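Local atomic coordinates of phosphoethanolamine N-methyltransferase 1 (Haemonchus contortus, PDB entry 4KRG), a protein that catalyses the S-adenosylmethionine-dependent N-methylation of phosphoethanolamine, probably the first methyl transfer on the nematode route to phosphocholine. Residues A[60-66]-A[80-86]; A[274-280]-A[309-313]; A[362-366]-A[391-395]; A[160-165]-A[186-192]. The contacts are given in a common frame with arbitrary orientation. Numbering follows the deposited sequence.

Interaction 1. Residues A[60-66]-A[80-86]; sequences DVVDIGA and RWVLSTD. With SAH (S-adenosyl-L-homocysteine), chain D.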
# COMPACT_ATOMS: atom_id res chain seq x y z
N ASP A 60 20.10 14.60 -0.29
CA ASP A 60 20.97 13.44 -0.44
C ASP A 60 20.15 12.15 -0.41
O ASP A 60 19.34 11.95 0.49
CB ASP A 60 22.03 13.43 0.67
CG ASP A 60 22.89 14.68 0.69
OD1 ASP A 60 23.07 15.29 -0.39
OD2 ASP A 60 23.38 15.07 1.77
N VAL A 61 20.37 11.28 -1.39
CA VAL A 61 19.59 10.06 -1.56
C VAL A 61 20.50 8.84 -1.55
O VAL A 61 21.60 8.88 -2.09
CB VAL A 61 18.82 10.09 -2.90
CG1 VAL A 61 17.95 8.85 -3.04
CG2 VAL A 61 17.97 11.34 -3.01
N VAL A 62 20.06 7.75 -0.93
CA VAL A 62 20.77 6.49 -1.08
C VAL A 62 19.84 5.48 -1.74
O VAL A 62 18.74 5.22 -1.26
CB VAL A 62 21.33 5.96 0.27
CG1 VAL A 62 20.24 5.79 1.31
CG2 VAL A 62 22.07 4.64 0.05
N ASP A 63 20.28 4.96 -2.89
CA ASP A 63 19.50 3.99 -3.66
C ASP A 63 20.14 2.63 -3.45
O ASP A 63 21.18 2.34 -4.02
CB ASP A 63 19.49 4.38 -5.15
CG ASP A 63 18.75 3.37 -6.02
OD1 ASP A 63 18.12 2.42 -5.50
OD2 ASP A 63 18.80 3.54 -7.27
N ILE A 64 19.50 1.81 -2.61
CA ILE A 64 20.08 0.54 -2.18
C ILE A 64 19.49 -0.64 -2.95
O ILE A 64 18.28 -0.83 -2.97
CB ILE A 64 19.85 0.34 -0.68
CG1 ILE A 64 20.38 1.54 0.09
CG2 ILE A 64 20.52 -0.94 -0.19
CD1 ILE A 64 20.13 1.47 1.58
N GLY A 65 20.35 -1.44 -3.58
CA GLY A 65 19.90 -2.50 -4.46
C GLY A 65 19.56 -1.90 -5.82
O GLY A 65 18.65 -2.35 -6.50
N ALA A 66 20.33 -0.88 -6.20
CA ALA A 66 20.06 -0.09 -7.40
C ALA A 66 20.27 -0.85 -8.70
O ALA A 66 19.79 -0.42 -9.75
CB ALA A 66 20.93 1.15 -7.39
N ARG A 80 20.75 16.37 -4.82
CA ARG A 80 22.09 16.93 -4.75
C ARG A 80 23.11 15.84 -5.03
O ARG A 80 24.05 16.03 -5.79
CB ARG A 80 22.37 17.56 -3.39
CG ARG A 80 23.76 18.16 -3.31
CD ARG A 80 24.02 18.86 -2.00
NE ARG A 80 24.19 17.93 -0.89
CZ ARG A 80 24.75 18.26 0.27
NH1 ARG A 80 25.20 19.49 0.47
NH2 ARG A 80 24.86 17.35 1.23
N TRP A 81 22.89 14.68 -4.42
CA TRP A 81 23.85 13.59 -4.49
C TRP A 81 23.12 12.27 -4.26
O TRP A 81 22.17 12.20 -3.49
CB TRP A 81 24.91 13.79 -3.42
CG TRP A 81 25.85 12.65 -3.19
CD1 TRP A 81 26.95 12.33 -3.93
CD2 TRP A 81 25.80 11.71 -2.12
NE1 TRP A 81 27.58 11.23 -3.39
CE2 TRP A 81 26.89 10.83 -2.27
CE3 TRP A 81 24.93 11.52 -1.04
CZ2 TRP A 81 27.14 9.78 -1.39
CZ3 TRP A 81 25.18 10.47 -0.16
CH2 TRP A 81 26.27 9.62 -0.34
N VAL A 82 23.57 11.23 -4.95
CA VAL A 82 22.99 9.90 -4.80
C VAL A 82 24.11 8.89 -4.56
O VAL A 82 25.10 8.89 -5.28
CB VAL A 82 22.20 9.49 -6.05
CG1 VAL A 82 21.52 8.14 -5.84
CG2 VAL A 82 21.19 10.56 -6.42
N LEU A 83 23.94 8.06 -3.54
CA LEU A 83 24.80 6.90 -3.35
C LEU A 83 24.07 5.67 -3.87
O LEU A 83 22.99 5.34 -3.39
CB LEU A 83 25.15 6.70 -1.88
CG LEU A 83 25.75 5.33 -1.57
CD1 LEU A 83 27.11 5.19 -2.22
CD2 LEU A 83 25.86 5.11 -0.07
N SER A 84 24.67 5.00 -4.84
CA SER A 84 24.02 3.88 -5.50
C SER A 84 24.78 2.60 -5.17
O SER A 84 25.98 2.50 -5.43
CB SER A 84 24.02 4.13 -7.00
OG SER A 84 22.93 3.50 -7.62
N THR A 85 24.09 1.62 -4.59
CA THR A 85 24.74 0.39 -4.13
C THR A 85 24.04 -0.87 -4.66
O THR A 85 22.84 -0.88 -4.88
CB THR A 85 24.77 0.29 -2.59
OG1 THR A 85 23.48 -0.07 -2.10
CG2 THR A 85 25.18 1.62 -1.97
N ASP A 86 24.82 -1.94 -4.84
CA ASP A 86 24.28 -3.25 -5.19
C ASP A 86 25.33 -4.29 -4.85
O ASP A 86 26.52 -4.00 -4.88
CB ASP A 86 23.93 -3.31 -6.69
CG ASP A 86 22.90 -4.38 -7.01
OD1 ASP A 86 21.69 -4.07 -6.97
OD2 ASP A 86 23.29 -5.54 -7.29
N SAH D . 16.00 -1.90 -7.63
CA SAH D . 16.39 -2.13 -9.03
CB SAH D . 16.77 -3.64 -9.20
CG SAH D . 15.68 -4.61 -8.75
SD SAH D . 16.17 -6.36 -8.71
C SAH D . 15.30 -1.74 -9.95
O SAH D . 14.13 -1.89 -9.61
OXT SAH D . 15.56 -1.58 -11.12
C5' SAH D . 17.12 -6.56 -7.18
C4' SAH D . 18.36 -5.86 -7.03
O4' SAH D . 18.71 -5.78 -5.63
C3' SAH D . 19.47 -6.57 -7.70
O3' SAH D . 20.34 -5.63 -8.28
C2' SAH D . 20.15 -7.26 -6.62
O2' SAH D . 21.50 -7.47 -6.92
C1' SAH D . 19.98 -6.33 -5.48
N9 SAH D . 20.12 -6.98 -4.13
C8 SAH D . 19.38 -7.98 -3.62
N7 SAH D . 19.75 -8.14 -2.35
C5 SAH D . 20.71 -7.27 -2.05
C6 SAH D . 21.45 -7.00 -0.88
N6 SAH D . 21.25 -7.72 0.27
N1 SAH D . 22.36 -6.01 -0.93
C2 SAH D . 22.57 -5.30 -2.03
N3 SAH D . 21.88 -5.53 -3.15
C4 SAH D . 20.94 -6.50 -3.19

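Interaction 2. Residues A[274-280]-A[309-313]; sequences EKYSWTD and FLHVN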
# COMPACT_ATOMS: atom_id res chain seq x y z
N GLU A 274 -15.96 -14.21 -0.13
CA GLU A 274 -17.07 -13.25 -0.16
C GLU A 274 -17.63 -13.11 -1.57
O GLU A 274 -16.98 -12.56 -2.46
CB GLU A 274 -16.65 -11.88 0.38
CG GLU A 274 -17.86 -10.99 0.68
CD GLU A 274 -17.53 -9.53 0.92
OE1 GLU A 274 -16.65 -8.98 0.21
OE2 GLU A 274 -18.16 -8.92 1.81
N LYS A 275 -18.85 -13.62 -1.76
CA LYS A 275 -19.50 -13.60 -3.07
C LYS A 275 -20.18 -12.27 -3.40
O LYS A 275 -20.46 -11.98 -4.57
CB LYS A 275 -20.53 -14.72 -3.17
CG LYS A 275 -19.96 -16.11 -3.01
CD LYS A 275 -21.05 -17.16 -3.22
CE LYS A 275 -22.16 -17.02 -2.20
NZ LYS A 275 -23.06 -18.21 -2.17
N TYR A 276 -20.45 -11.47 -2.37
CA TYR A 276 -21.11 -10.17 -2.51
C TYR A 276 -21.07 -9.51 -1.14
O TYR A 276 -20.75 -10.17 -0.16
CB TYR A 276 -22.55 -10.33 -2.99
CG TYR A 276 -23.38 -11.22 -2.11
CD1 TYR A 276 -24.09 -10.70 -1.04
CD2 TYR A 276 -23.45 -12.59 -2.34
CE1 TYR A 276 -24.83 -11.50 -0.21
CE2 TYR A 276 -24.20 -13.41 -1.52
CZ TYR A 276 -24.89 -12.86 -0.46
OH TYR A 276 -25.64 -13.66 0.36
N SER A 277 -21.41 -8.23 -1.05
CA SER A 277 -21.46 -7.55 0.25
C SER A 277 -22.91 -7.46 0.71
O SER A 277 -23.80 -7.31 -0.12
CB SER A 277 -20.84 -6.15 0.16
OG SER A 277 -20.94 -5.46 1.39
N TRP A 278 -23.15 -7.53 2.01
CA TRP A 278 -24.54 -7.43 2.47
C TRP A 278 -25.11 -6.06 2.17
O TRP A 278 -26.32 -5.90 2.07
CB TRP A 278 -24.71 -7.80 3.94
CG TRP A 278 -24.20 -6.84 4.99
CD1 TRP A 278 -23.07 -6.99 5.73
CD2 TRP A 278 -24.84 -5.65 5.47
NE1 TRP A 278 -22.94 -5.96 6.63
CE2 TRP A 278 -24.02 -5.12 6.49
CE3 TRP A 278 -26.01 -4.98 5.14
CZ2 TRP A 278 -24.34 -3.94 7.17
CZ3 TRP A 278 -26.33 -3.81 5.81
CH2 TRP A 278 -25.49 -3.31 6.81
N THR A 279 -24.23 -5.09 1.99
CA THR A 279 -24.65 -3.71 1.77
C THR A 279 -25.10 -3.47 0.33
O THR A 279 -25.65 -2.42 0.03
CB THR A 279 -23.52 -2.73 2.11
OG1 THR A 279 -22.40 -2.99 1.26
CG2 THR A 279 -23.09 -2.89 3.55
N ASP A 280 -24.85 -4.44 -0.56
CA ASP A 280 -25.23 -4.31 -1.96
C ASP A 280 -26.71 -3.97 -2.10
O ASP A 280 -27.07 -3.02 -2.80
CB ASP A 280 -24.98 -5.61 -2.73
CG ASP A 280 -23.52 -5.98 -2.81
OD1 ASP A 280 -22.68 -5.18 -2.38
OD2 ASP A 280 -23.21 -7.08 -3.31
N PHE A 309 -17.24 -6.81 7.82
CA PHE A 309 -18.15 -7.06 6.70
C PHE A 309 -18.90 -5.81 6.25
O PHE A 309 -19.62 -5.84 5.25
CB PHE A 309 -19.12 -8.18 7.06
CG PHE A 309 -18.44 -9.42 7.56
CD1 PHE A 309 -17.51 -10.07 6.77
CD2 PHE A 309 -18.71 -9.92 8.82
CE1 PHE A 309 -16.86 -11.20 7.22
CE2 PHE A 309 -18.07 -11.06 9.27
CZ PHE A 309 -17.14 -11.70 8.47
N LEU A 310 -18.74 -4.72 7.00
CA LEU A 310 -19.37 -3.46 6.62
C LEU A 310 -18.46 -2.71 5.65
O LEU A 310 -17.48 -2.07 6.05
CB LEU A 310 -19.66 -2.60 7.86
CG LEU A 310 -20.37 -1.26 7.65
CD1 LEU A 310 -21.64 -1.45 6.83
CD2 LEU A 310 -20.70 -0.62 8.98
N HIS A 311 -18.78 -2.81 4.37
CA HIS A 311 -18.02 -2.14 3.32
C HIS A 311 -18.82 -2.06 2.03
O HIS A 311 -19.97 -2.49 1.98
CB HIS A 311 -16.67 -2.85 3.09
CG HIS A 311 -16.80 -4.19 2.45
ND1 HIS A 311 -15.91 -4.66 1.50
CD2 HIS A 311 -17.71 -5.19 2.62
CE1 HIS A 311 -16.26 -5.87 1.12
NE2 HIS A 311 -17.35 -6.21 1.78
N VAL A 312 -18.20 -1.50 1.00
CA VAL A 312 -18.82 -1.28 -0.29
C VAL A 312 -18.26 -2.31 -1.26
O VAL A 312 -17.05 -2.54 -1.29
CB VAL A 312 -18.46 0.13 -0.83
CG1 VAL A 312 -18.95 0.31 -2.26
CG2 VAL A 312 -19.03 1.21 0.08
N ASN A 313 -19.14 -2.92 -2.05
CA ASN A 313 -18.71 -3.90 -3.04
C ASN A 313 -18.25 -3.16 -4.29
O ASN A 313 -19.02 -2.97 -5.24
CB ASN A 313 -19.86 -4.85 -3.37
CG ASN A 313 -19.43 -6.02 -4.22
OD1 ASN A 313 -18.35 -6.02 -4.81
ND2 ASN A 313 -20.28 -7.04 -4.28
O HOH W 1 -20.42 -7.59 3.35
O HOH W 2 -20.62 -9.39 -6.16
O HOH W 3 -21.85 -2.71 -1.62

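Interaction 3. Residues A[362-366]-A[391-395]; sequences IDYWN and SIASI. With BOG (octyl beta-D-glucopyranoside), chain E.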
# COMPACT_ATOMS: atom_id res chain seq x y z
N ILE A 362 -7.04 12.11 1.68
CA ILE A 362 -7.34 13.42 1.12
C ILE A 362 -6.05 14.16 0.74
O ILE A 362 -5.98 14.76 -0.32
CB ILE A 362 -8.24 14.25 2.05
CG1 ILE A 362 -9.65 13.68 2.06
CG2 ILE A 362 -8.27 15.72 1.64
CD1 ILE A 362 -10.61 14.45 2.93
N ASP A 363 -5.03 14.09 1.60
CA ASP A 363 -3.74 14.71 1.31
C ASP A 363 -3.14 14.16 0.01
O ASP A 363 -2.76 14.92 -0.87
CB ASP A 363 -2.75 14.50 2.45
CG ASP A 363 -3.01 15.41 3.63
OD1 ASP A 363 -3.74 16.41 3.47
OD2 ASP A 363 -2.49 15.12 4.73
N TYR A 364 -3.07 12.84 -0.07
CA TYR A 364 -2.60 12.15 -1.27
C TYR A 364 -3.28 12.68 -2.53
O TYR A 364 -2.63 13.05 -3.50
CB TYR A 364 -2.90 10.66 -1.13
CG TYR A 364 -2.37 9.78 -2.23
CD1 TYR A 364 -1.09 9.26 -2.17
CD2 TYR A 364 -3.16 9.43 -3.30
CE1 TYR A 364 -0.61 8.43 -3.16
CE2 TYR A 364 -2.69 8.60 -4.30
CZ TYR A 364 -1.41 8.11 -4.22
OH TYR A 364 -0.93 7.28 -5.21
N TRP A 365 -4.61 12.73 -2.51
CA TRP A 365 -5.33 13.10 -3.72
C TRP A 365 -5.32 14.60 -3.97
O TRP A 365 -5.36 15.05 -5.11
CB TRP A 365 -6.74 12.50 -3.71
CG TRP A 365 -6.72 11.02 -3.88
CD1 TRP A 365 -7.11 10.08 -2.97
CD2 TRP A 365 -6.26 10.30 -5.03
NE1 TRP A 365 -6.93 8.82 -3.48
CE2 TRP A 365 -6.41 8.92 -4.75
CE3 TRP A 365 -5.74 10.68 -6.28
CZ2 TRP A 365 -6.05 7.93 -5.67
CZ3 TRP A 365 -5.39 9.70 -7.18
CH2 TRP A 365 -5.56 8.34 -6.87
N ASN A 366 -5.24 15.38 -2.90
CA ASN A 366 -5.04 16.82 -3.00
C ASN A 366 -3.75 17.13 -3.75
O ASN A 366 -3.73 17.94 -4.67
CB ASN A 366 -4.96 17.43 -1.61
CG ASN A 366 -6.01 18.48 -1.39
OD1 ASN A 366 -6.75 18.43 -0.40
ND2 ASN A 366 -6.08 19.46 -2.30
N SER A 391 -13.17 18.53 4.19
CA SER A 391 -12.10 18.63 3.21
C SER A 391 -12.27 17.67 2.04
O SER A 391 -11.47 17.67 1.11
CB SER A 391 -10.74 18.40 3.87
OG SER A 391 -10.71 17.14 4.50
N ILE A 392 -13.30 16.85 2.09
CA ILE A 392 -13.57 15.92 1.00
C ILE A 392 -13.80 16.68 -0.31
O ILE A 392 -13.32 16.27 -1.36
CB ILE A 392 -14.76 15.00 1.34
CG1 ILE A 392 -14.32 13.94 2.36
CG2 ILE A 392 -15.29 14.32 0.11
CD1 ILE A 392 -15.48 13.18 3.02
N ALA A 393 -14.48 17.82 -0.22
CA ALA A 393 -14.78 18.63 -1.40
C ALA A 393 -13.54 19.01 -2.20
O ALA A 393 -13.62 19.22 -3.41
CB ALA A 393 -15.52 19.88 -0.99
N SER A 394 -12.39 19.11 -1.54
CA SER A 394 -11.16 19.50 -2.23
C SER A 394 -10.68 18.43 -3.21
O SER A 394 -9.80 18.70 -4.03
CB SER A 394 -10.06 19.85 -1.23
OG SER A 394 -9.69 18.72 -0.46
N ILE A 395 -11.25 17.23 -3.12
CA ILE A 395 -10.97 16.18 -4.11
C ILE A 395 -12.21 15.73 -4.87
O ILE A 395 -12.18 14.71 -5.56
CB ILE A 395 -10.27 14.94 -3.49
CG1 ILE A 395 -11.20 14.21 -2.52
CG2 ILE A 395 -8.98 15.31 -2.81
CD1 ILE A 395 -10.63 12.90 -2.01
C1 BOG E . -10.03 12.24 -11.89
O1 BOG E . -9.03 11.51 -11.26
C2 BOG E . -9.46 13.43 -12.63
O2 BOG E . -8.89 14.32 -11.68
C3 BOG E . -10.53 14.14 -13.39
O3 BOG E . -9.95 15.24 -14.14
C4 BOG E . -11.25 13.21 -14.31
O4 BOG E . -12.33 13.89 -14.98
C5 BOG E . -11.81 12.02 -13.55
O5 BOG E . -10.74 11.32 -12.82
C6 BOG E . -12.44 11.06 -14.46
O6 BOG E . -13.66 10.68 -13.91
C1' BOG E . -9.47 10.91 -10.05
C2' BOG E . -8.26 10.18 -9.42
C3' BOG E . -7.65 9.16 -10.38
C4' BOG E . -7.64 7.81 -10.05
C5' BOG E . -7.74 6.76 -11.19
C6' BOG E . -7.55 5.31 -10.71
C7' BOG E . -8.88 4.60 -10.34
C8' BOG E . -9.23 3.54 -11.32

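Interaction 4. Residues A[160-165]-A[186-192]; sequences ESCSEP and YRFSSLY. With OPE (phosphoric acid mono-(2-amino-ethyl) ester), chain C.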
# COMPACT_ATOMS: atom_id res chain seq x y z
N GLU A 160 7.55 -3.72 -2.90
CA GLU A 160 7.82 -5.15 -2.83
C GLU A 160 6.79 -5.97 -3.59
O GLU A 160 5.63 -5.57 -3.72
CB GLU A 160 7.88 -5.61 -1.37
CG GLU A 160 8.87 -4.86 -0.50
CD GLU A 160 10.32 -5.09 -0.90
OE1 GLU A 160 10.61 -6.14 -1.51
OE2 GLU A 160 11.17 -4.22 -0.60
N SER A 161 7.22 -7.12 -4.10
CA SER A 161 6.29 -8.09 -4.65
C SER A 161 5.63 -8.76 -3.46
O SER A 161 6.28 -9.50 -2.70
CB SER A 161 7.01 -9.15 -5.48
OG SER A 161 7.66 -8.55 -6.58
N CYS A 162 4.35 -8.49 -3.26
CA CYS A 162 3.67 -9.03 -2.11
C CYS A 162 2.87 -10.28 -2.48
O CYS A 162 2.22 -10.32 -3.52
CB CYS A 162 2.78 -7.96 -1.46
SG CYS A 162 3.73 -6.59 -0.75
N SER A 163 2.98 -11.30 -1.63
CA SER A 163 2.22 -12.56 -1.76
C SER A 163 2.56 -13.47 -2.95
O SER A 163 2.38 -14.68 -2.87
CB SER A 163 0.72 -12.31 -1.68
OG SER A 163 0.35 -11.88 -0.39
N GLU A 164 3.02 -12.89 -4.06
CA GLU A 164 3.33 -13.66 -5.26
C GLU A 164 4.34 -12.91 -6.13
O GLU A 164 4.52 -11.70 -5.97
CB GLU A 164 2.06 -13.90 -6.06
CG GLU A 164 1.57 -12.67 -6.81
CD GLU A 164 0.24 -12.88 -7.50
OE1 GLU A 164 0.21 -12.88 -8.75
OE2 GLU A 164 -0.78 -13.04 -6.79
N PRO A 165 4.99 -13.61 -7.07
CA PRO A 165 5.95 -12.88 -7.90
C PRO A 165 5.25 -11.84 -8.76
O PRO A 165 4.05 -11.96 -9.03
CB PRO A 165 6.55 -13.98 -8.79
CG PRO A 165 6.32 -15.25 -8.04
CD PRO A 165 4.99 -15.06 -7.37
N TYR A 186 7.92 -13.63 -0.59
CA TYR A 186 6.73 -12.89 -1.03
C TYR A 186 5.78 -12.71 0.15
O TYR A 186 4.91 -13.54 0.39
CB TYR A 186 6.05 -13.60 -2.19
CG TYR A 186 6.96 -13.78 -3.38
CD1 TYR A 186 7.30 -12.71 -4.18
CD2 TYR A 186 7.50 -15.03 -3.68
CE1 TYR A 186 8.14 -12.87 -5.26
CE2 TYR A 186 8.34 -15.19 -4.76
CZ TYR A 186 8.66 -14.11 -5.55
OH TYR A 186 9.50 -14.27 -6.62
N ARG A 187 5.97 -11.63 0.89
CA ARG A 187 5.21 -11.40 2.11
C ARG A 187 3.86 -10.76 1.81
O ARG A 187 3.64 -10.25 0.72
CB ARG A 187 6.01 -10.50 3.06
CG ARG A 187 7.38 -11.06 3.43
CD ARG A 187 8.07 -10.23 4.49
NE ARG A 187 9.32 -10.86 4.92
CZ ARG A 187 10.50 -10.62 4.37
NH1 ARG A 187 10.61 -9.76 3.37
NH2 ARG A 187 11.58 -11.25 4.82
N PHE A 188 2.95 -10.80 2.78
CA PHE A 188 1.68 -10.10 2.65
C PHE A 188 1.91 -8.60 2.79
O PHE A 188 2.70 -8.17 3.64
CB PHE A 188 0.71 -10.53 3.75
CG PHE A 188 0.53 -12.01 3.85
CD1 PHE A 188 0.51 -12.81 2.71
CD2 PHE A 188 0.35 -12.61 5.08
CE1 PHE A 188 0.33 -14.18 2.81
CE2 PHE A 188 0.16 -13.97 5.19
CZ PHE A 188 0.16 -14.76 4.06
N SER A 189 1.22 -7.81 1.98
CA SER A 189 1.33 -6.35 2.00
C SER A 189 1.08 -5.78 3.39
O SER A 189 1.71 -4.80 3.80
CB SER A 189 0.34 -5.72 1.03
OG SER A 189 -0.95 -6.27 1.22
N SER A 190 0.14 -6.39 4.11
CA SER A 190 -0.24 -5.92 5.44
C SER A 190 0.92 -5.97 6.44
O SER A 190 0.99 -5.16 7.36
CB SER A 190 -1.43 -6.72 5.95
OG SER A 190 -1.16 -8.11 5.86
N LEU A 191 1.83 -6.92 6.24
CA LEU A 191 2.95 -7.11 7.16
C LEU A 191 3.97 -5.98 7.04
O LEU A 191 4.58 -5.57 8.03
CB LEU A 191 3.64 -8.44 6.88
CG LEU A 191 2.72 -9.66 7.02
CD1 LEU A 191 3.51 -10.94 6.88
CD2 LEU A 191 2.01 -9.62 8.35
N TYR A 192 4.17 -5.50 5.83
CA TYR A 192 5.07 -4.39 5.63
C TYR A 192 4.50 -3.15 6.30
O TYR A 192 5.18 -2.49 7.07
CB TYR A 192 5.32 -4.17 4.15
CG TYR A 192 6.20 -5.23 3.50
CD1 TYR A 192 7.51 -5.42 3.93
CD2 TYR A 192 5.73 -6.00 2.45
CE1 TYR A 192 8.32 -6.37 3.33
CE2 TYR A 192 6.55 -6.94 1.84
CZ TYR A 192 7.84 -7.12 2.29
OH TYR A 192 8.64 -8.06 1.70
CA OPE C . 10.73 -8.95 -9.66
CB OPE C . 12.04 -8.31 -9.97
O1 OPE C . 9.10 -11.27 -10.15
O2 OPE C . 8.49 -10.42 -7.93
O3 OPE C . 10.07 -12.34 -8.10
O4 OPE C . 10.78 -10.04 -8.81
N OPE C . 12.88 -7.97 -8.86
P OPE C . 9.59 -11.05 -8.74

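Interaction 1. Residues A[60-66]-A[80-86]
Asp60 starts the strand with a charge pair: its OD1 takes a hydrogen bond from Arg80 NE at 2.9 Å, and its OD2 meets Arg80 NH2 at 2.8 Å, a two-pronged salt bridge at the N-terminal start of the strand pair. The two strands run parallel from Asp60 beside Trp81 onward, 14° apart. Val61 bonds through both its backbone atoms, N to Trp81 O (2.9 Å) and O to Leu83 N (2.9 Å). Val62 turns to the other face and packs its CG2 on Leu83 CD2 at 3.8 Å. Asp63 repeats the backbone pattern, N to Leu83 O (2.8 Å) and O to Thr85 N (3.1 Å), while its carboxylate is bonded to Thr72. Ile64 lays CG2 against Thr85 OG1 at 3.6 Å. At Gly65 the strand has ended; phi is positive, and a CB there would be crowded by O4' of the S-adenosylhomocysteine ribose. Gly65 O accepts from the ligand's amino N at 2.9 Å, and Ala66 N reaches Thr85 O at 2.8 Å. On the neighbouring strand, beside Gly65, Asp86 holds both ribose hydroxyls, OD1 to O3' (2.4 Å, very short) and OD2 to O2' (2.7 Å), the acidic strand end characteristic of Rossmann-like class I methyltransferases. Helix 70-78 completes the right-handed beta-alpha-beta crossover on the Val61 and Asp63 face, and strands 122-126 and 105-109 flank the pair.

Interaction 2. Residues A[274-280]-A[309-313]
Two loops meet here through a set of side-chain and water-mediated hydrogen bonds. His311 NE2 donates to Glu274 OE2 at 2.8 Å, a histidine-carboxylate bond. The same OE2 accepts a hydrogen bond from water 1 (3.0 Å), which also donates to Phe309 O (2.7 Å) and accepts from Trp278 N (3.0 Å). His311 O takes the hydroxyl of Thr279, OG1 lying 2.6 Å away. Asp280 OD2 is shared: Ser277 N donates to it at 3.1 Å, back across the type I turn of 277-280, which is closed by Asp280 N to Ser277 O at 3.1 Å, and Asn313 ND2 does so at 3.1 Å from the other loop. Water 3 donates to Thr279 OG1 (2.9 Å) and Asp280 OD1 (2.7 Å) while accepting from Asn313 N (2.8 Å). Asn313 OD1 caps the next helix at Leu316 N. Leu310 CD1 against Trp278 CZ2 (3.7 Å) adds an apolar flank. With no strand pairing to fix them, these loops are joined by side chains and bridging waters, so directional polar bonds, with the apolar flank, define how they fit.

Interaction 3. Residues A[362-366]-A[391-395]
This is mainly apolar packing of a helix on a short 3-10 turn, in the C-terminal half of the chain, well away from the bound substrate and S-adenosylhomocysteine. One flank of helix 358-367 presents Ile362, Trp365 and Asn366 to the turn at 392-394 and the residues beside it. Ile362 contributes most: its CD1 comes within 3.1 Å of Ser391 OG, which is hydrogen-bonded to Ser388 O, and 3.8 Å of Ile392 CG1, while its CG1 lies 4.3 Å from Ile395 CD1. Ile395 points back at the helix, setting CG2 3.7 Å from Trp365 CB and 3.7 Å from Asn366 N, so that its branched side chain sits between Ile362 and Trp365, about one helical turn apart. At the more open edge a polar pair joins in, Ser394 OG lying 3.0 Å from Asn366 OD1 and also 2.6 Å from Ser391 O within its own turn. The 3-10 turn itself is held by Ser394 N to Ser391 O (3.2 Å) and Ile395 N to Ile392 O (2.9 Å). The end of the Trp365 ring leads away from the turn, its CZ3 3.7 Å from C2' of a bound octyl glucoside, a detergent molecule. That ring also meets Trp326 and Phe372 edge-to-face. Ile395 pairs through its backbone with Phe372, so the turn, placed between helix 386-390 and strand 396-397, lies beside the start of strand 372-378, just beyond helix 358-367.

Interaction 4. Residues A[160-165]-A[186-192]
Two very short hydrogen bonds, one from each segment, grip the same phosphate: Ser161 OG to O2 of phosphoethanolamine at 2.5 Å and Tyr186 OH to its O3 at 2.5 Å. Pro165 packs on the face of the Tyr186 ring, its CD 4.2 Å from the ring centroid and 10° off the normal, in a CH-pi contact; Pro165 CG is 3.6 Å from Tyr186 CZ. A single backbone hydrogen bond spans the segments, Ser163 N to Arg187 O at 2.7 Å, at the point where Ser163 takes a positive phi and the chain turns. In the fold, this is where strand 154-161 of the Rossmann-like sheet runs out into the substrate pocket and the chain comes back to begin helix 189-198; Ser166, His176 and Tyr133 also bind the ligand. Farther from the phosphate, Tyr192 packs at the C-terminal end of the strand: Glu160 CG lies over its ring face, 4.1 Å from the centroid, and Cys162 SG approaches the ring edge, 3.8 Å from CD2 of Tyr192. The Glu160 carboxylate turns to the backbone amides of Leu130, Met131 and Met132. Arg187 NH1 donates to Tyr192 OH at 3.1 Å, and the Arg187 guanidinium forms a salt bridge, through NH2, with Asp136.

In the fold
From the N terminus, interaction 1 comes first, closing the connection through helix 70-78, with the C-terminal ends of its two strands at S-adenosylhomocysteine. Interaction 4 follows, closing a 20-residue excursion without helix or strand, between segments 160-165 and 186-192; it reaches the same sheet, with nearest atoms about 8 Å from interaction 1, and borders the substrate. The chain then enters its second half. Interaction 2 joins the loops before helices 280-283 and 314-321, and interaction 3 joins helix 358-367 to the turn before strand 396-397. All four lie in series, none nested or crossed. Centres of interactions 1 and 2 are about 44 Å apart, on opposite sides of the chain's centre.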